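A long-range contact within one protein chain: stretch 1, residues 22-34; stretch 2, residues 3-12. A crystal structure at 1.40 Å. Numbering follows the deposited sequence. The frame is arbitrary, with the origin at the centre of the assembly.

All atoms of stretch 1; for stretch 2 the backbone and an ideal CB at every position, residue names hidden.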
# COMPACT_ATOMS: atom_id res chain seq x y z
N HIS A 22 12.33 14.11 9.98
CA HIS A 22 11.94 12.84 9.36
C HIS A 22 12.86 12.62 8.17
O HIS A 22 12.93 13.44 7.27
CB HIS A 22 10.48 12.95 8.89
CG HIS A 22 9.51 12.91 10.02
ND1 HIS A 22 8.81 14.01 10.44
CD2 HIS A 22 9.19 11.91 10.87
CE1 HIS A 22 8.06 13.69 11.48
NE2 HIS A 22 8.28 12.41 11.76
N LYS A 23 13.59 11.52 8.21
CA LYS A 23 14.64 11.23 7.23
C LYS A 23 14.09 10.48 6.03
O LYS A 23 12.93 10.04 6.02
CB LYS A 23 15.76 10.41 7.90
CG LYS A 23 15.34 9.05 8.47
CD LYS A 23 16.55 8.27 8.98
CE LYS A 23 16.14 6.96 9.62
NZ LYS A 23 15.39 7.14 10.90
N LYS A 24 14.93 10.33 5.01
CA LYS A 24 14.63 9.44 3.89
C LYS A 24 14.26 8.09 4.47
O LYS A 24 14.98 7.55 5.33
CB LYS A 24 15.83 9.28 2.97
CG LYS A 24 15.73 8.14 1.95
CD LYS A 24 16.98 8.07 1.10
CE LYS A 24 16.85 7.03 -0.01
NZ LYS A 24 16.53 5.66 0.49
N GLY A 25 13.14 7.54 3.99
CA GLY A 25 12.65 6.26 4.47
C GLY A 25 11.70 6.29 5.65
O GLY A 25 11.18 5.24 6.04
N SER A 26 11.44 7.47 6.22
CA SER A 26 10.50 7.54 7.33
C SER A 26 9.10 7.36 6.77
O SER A 26 8.80 7.73 5.62
CB SER A 26 10.63 8.85 8.12
OG SER A 26 10.62 9.94 7.25
N PHE A 27 8.26 6.74 7.59
CA PHE A 27 6.87 6.51 7.24
C PHE A 27 5.98 7.45 8.03
O PHE A 27 6.13 7.58 9.25
CB PHE A 27 6.51 5.06 7.52
CG PHE A 27 7.22 4.09 6.62
CD1 PHE A 27 6.70 3.77 5.37
CD2 PHE A 27 8.43 3.52 7.00
CE1 PHE A 27 7.38 2.91 4.52
CE2 PHE A 27 9.11 2.67 6.15
CZ PHE A 27 8.59 2.35 4.92
N LEU A 28 5.03 8.07 7.32
CA LEU A 28 4.17 9.08 7.88
C LEU A 28 2.73 8.81 7.51
O LEU A 28 2.43 8.37 6.39
CB LEU A 28 4.58 10.46 7.33
CG LEU A 28 5.97 10.95 7.71
CD1 LEU A 28 6.35 12.18 6.90
CD2 LEU A 28 6.00 11.24 9.19
N GLU A 29 1.82 9.16 8.41
CA GLU A 29 0.40 9.19 8.08
C GLU A 29 0.11 10.46 7.27
O GLU A 29 0.83 11.47 7.38
CB GLU A 29 -0.46 9.15 9.35
CG GLU A 29 -0.22 7.91 10.20
CD GLU A 29 -1.06 7.87 11.45
OE1 GLU A 29 -2.10 8.51 11.50
OE2 GLU A 29 -0.67 7.18 12.40
N GLY A 30 -0.95 10.43 6.49
CA GLY A 30 -1.33 11.60 5.70
C GLY A 30 -1.51 12.84 6.57
O GLY A 30 -1.09 13.93 6.20
N SER A 31 -2.15 12.68 7.74
CA SER A 31 -2.37 13.82 8.64
C SER A 31 -1.06 14.44 9.11
O SER A 31 -0.97 15.65 9.31
CB SER A 31 -3.21 13.42 9.85
OG SER A 31 -2.60 12.37 10.57
N GLU A 32 -0.03 13.60 9.29
CA GLU A 32 1.28 14.08 9.69
C GLU A 32 1.94 14.85 8.55
O GLU A 32 2.56 15.89 8.78
CB GLU A 32 2.19 12.92 10.11
CG GLU A 32 1.71 12.19 11.33
CD GLU A 32 2.63 11.04 11.70
OE1 GLU A 32 2.72 10.07 10.91
OE2 GLU A 32 3.24 11.11 12.79
N VAL A 33 1.83 14.32 7.33
CA VAL A 33 2.36 15.03 6.16
C VAL A 33 1.74 16.42 6.05
O VAL A 33 2.45 17.42 5.82
CB VAL A 33 2.13 14.24 4.84
CG1 VAL A 33 2.61 15.06 3.64
CG2 VAL A 33 2.82 12.89 4.89
N ARG A 34 0.43 16.48 6.25
CA ARG A 34 -0.29 17.74 6.17
C ARG A 34 0.23 18.76 7.18
O ARG A 34 0.53 19.90 6.83
CB ARG A 34 -1.81 17.51 6.28
CG ARG A 34 -2.39 16.81 5.05
CD ARG A 34 -3.87 16.44 5.24
NE ARG A 34 -4.39 15.62 4.14
CZ ARG A 34 -4.74 16.07 2.93
NH1 ARG A 34 -5.19 15.22 2.01
NH2 ARG A 34 -4.65 17.37 2.62
N UNK A 3 -6.47 -1.78 7.23
CA UNK A 3 -5.12 -1.45 6.80
C UNK A 3 -4.92 0.06 6.85
O UNK A 3 -5.80 0.81 6.49
CB UNK A 3 -4.85 -1.98 5.39
N UNK A 4 -3.75 0.50 7.31
CA UNK A 4 -3.50 1.93 7.49
C UNK A 4 -2.62 2.45 6.35
O UNK A 4 -1.50 2.01 6.19
CB UNK A 4 -2.84 2.20 8.84
N UNK A 5 -3.12 3.38 5.54
CA UNK A 5 -2.26 3.99 4.52
C UNK A 5 -1.14 4.81 5.14
O UNK A 5 -1.33 5.47 6.17
CB UNK A 5 -3.09 4.87 3.59
N UNK A 6 0.03 4.74 4.51
CA UNK A 6 1.21 5.48 4.92
C UNK A 6 1.89 6.09 3.69
O UNK A 6 1.56 5.76 2.54
CB UNK A 6 2.18 4.57 5.68
N UNK A 7 2.84 6.96 3.97
CA UNK A 7 3.65 7.63 2.96
C UNK A 7 5.09 7.54 3.40
O UNK A 7 5.40 7.75 4.56
CB UNK A 7 3.22 9.08 2.76
N UNK A 8 5.97 7.20 2.46
CA UNK A 8 7.39 7.05 2.76
C UNK A 8 8.17 8.17 2.09
O UNK A 8 7.99 8.44 0.91
CB UNK A 8 7.91 5.68 2.30
N UNK A 9 9.05 8.80 2.85
CA UNK A 9 9.83 9.93 2.37
C UNK A 9 10.94 9.46 1.42
O UNK A 9 11.85 8.76 1.85
CB UNK A 9 10.43 10.70 3.55
N UNK A 10 10.86 9.86 0.13
CA UNK A 10 11.92 9.48 -0.80
C UNK A 10 13.09 10.44 -0.71
O UNK A 10 12.95 11.55 -0.18
CB UNK A 10 11.39 9.43 -2.23
N UNK A 11 14.23 10.04 -1.27
CA UNK A 11 15.42 10.86 -1.25
C UNK A 11 15.17 12.27 -1.78
O UNK A 11 15.67 13.25 -1.22
CB UNK A 11 16.52 10.18 -2.07
N UNK A 12 14.35 12.36 -2.83
CA UNK A 12 14.06 13.65 -3.47
C UNK A 12 13.38 14.67 -2.57
O UNK A 12 13.40 15.86 -2.88
CB UNK A 12 13.18 13.42 -4.70

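Position 3 has nothing of stretch 1 within 5.5 Å of its ideal CB, so the contact leaves the choice open; the residue is Ile3, which takes no part.

At position 4 the CA-to-CB bond points toward stretch 1, yet nothing lies within 5.5 Å of CB. What stretch 1 offers is the carboxylate of Glu29, reachable only by a long side chain, so lysine or arginine would suit. Lys4 extends through t, t and p rotamers to a salt bridge, NZ donating to Glu29 OE2 at 2.8 Å.

Position 5 points sideways into space empty of stretch 1, and phi of -66° permits proline among many others. Pro5 contributes through its backbone: a water bridges its O (2.7 Å) and Gly30 N (2.9 Å).

The CB at position 6 lies 4.6 Å from Phe27 CD1. A branched or flexible apolar side chain would fit between Phe27 and the aliphatic part of Glu29. Leu6 sends CD1 to 4.3 Å from Phe27 CB and CD2 to 4.0 Å from Glu29 CG.

Position 7 is a hydrogen-bonded antiparallel pair with Leu28: its N donates to Leu28 O and its O accepts from Leu28 N, both at 2.8 Å. CB lies 4.4 Å from Val33 CG2, and Gly30 at the helix start offers CA as a further apolar neighbour, so an aromatic or long apolar side chain could reach it; leucine or methionine would also be plausible. In Tyr7, CE1 comes 3.7 Å from Gly30 CA, while CB packs 4.3 Å from Val33 CG2.

Position 8 pairs with Phe27 without backbone hydrogen bonds, CA to CA 4.5 Å, and both side chains take the same face of the sheet. With CB already 3.6 Å from Phe27 CE1, a small or slender apolar group is favoured: alanine, cysteine, valine. Cys8 SG sits over the ring face, 4.0 Å from the Phe27 centroid and 25° off its normal.

At position 9, CB points toward the Lys23-Ser26 turn, 3.6 Å from Lys23 O and 3.8 Å from Ser26 OG. Ser26 OG already donates to Lys23 O (2.6 Å), so a compact apolar group such as valine or isoleucine is reasonable. Val9 puts CG2 4.0 Å from Leu28 CD1; its N donates to Ser26 O (3.0 Å) and its O accepts from Gly25 N (2.8 Å).

At position 11, CB meets Lys24 CE at 3.8 Å, which suits a small side chain; Ala11 provides just that methyl contact. Positions 10, pointing away, and 12, out of reach, are left open: Pro10 and Ser12.

Stretch 2 (3-12) IKPLYCVPAS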
# COMPACT_ATOMS: atom_id res chain seq x y z
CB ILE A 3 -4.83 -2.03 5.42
CG1 ILE A 3 -4.71 -3.56 5.59
CG2 ILE A 3 -3.57 -1.46 4.81
CD1 ILE A 3 -5.10 -4.29 4.38
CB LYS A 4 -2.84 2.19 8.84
CG LYS A 4 -2.49 3.66 9.03
CD LYS A 4 -2.33 4.07 10.47
CE LYS A 4 -1.09 3.48 11.09
NZ LYS A 4 -0.59 4.44 12.12
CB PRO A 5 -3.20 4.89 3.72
CG PRO A 5 -4.44 4.98 4.49
CD PRO A 5 -4.45 3.98 5.59
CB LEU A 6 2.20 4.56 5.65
CG LEU A 6 1.76 4.01 7.01
CD1 LEU A 6 2.77 2.97 7.47
CD2 LEU A 6 1.58 5.09 8.06
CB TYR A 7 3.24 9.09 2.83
CG TYR A 7 1.83 9.24 2.40
CD1 TYR A 7 0.79 9.25 3.33
CD2 TYR A 7 1.51 9.29 1.05
CE1 TYR A 7 -0.52 9.32 2.93
CE2 TYR A 7 0.19 9.40 0.64
CZ TYR A 7 -0.82 9.40 1.58
OH TYR A 7 -2.15 9.49 1.20
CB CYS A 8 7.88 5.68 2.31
SG CYS A 8 9.59 5.31 2.76
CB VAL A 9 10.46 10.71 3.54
CG1 VAL A 9 11.32 11.86 3.02
CG2 VAL A 9 9.39 11.21 4.52
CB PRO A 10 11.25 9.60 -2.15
CG PRO A 10 10.28 10.70 -1.99
CD PRO A 10 9.81 10.64 -0.55
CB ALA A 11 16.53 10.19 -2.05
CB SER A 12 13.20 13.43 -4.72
OG SER A 12 11.95 12.88 -4.36
O HOH W 1 -2.45 7.97 6.35
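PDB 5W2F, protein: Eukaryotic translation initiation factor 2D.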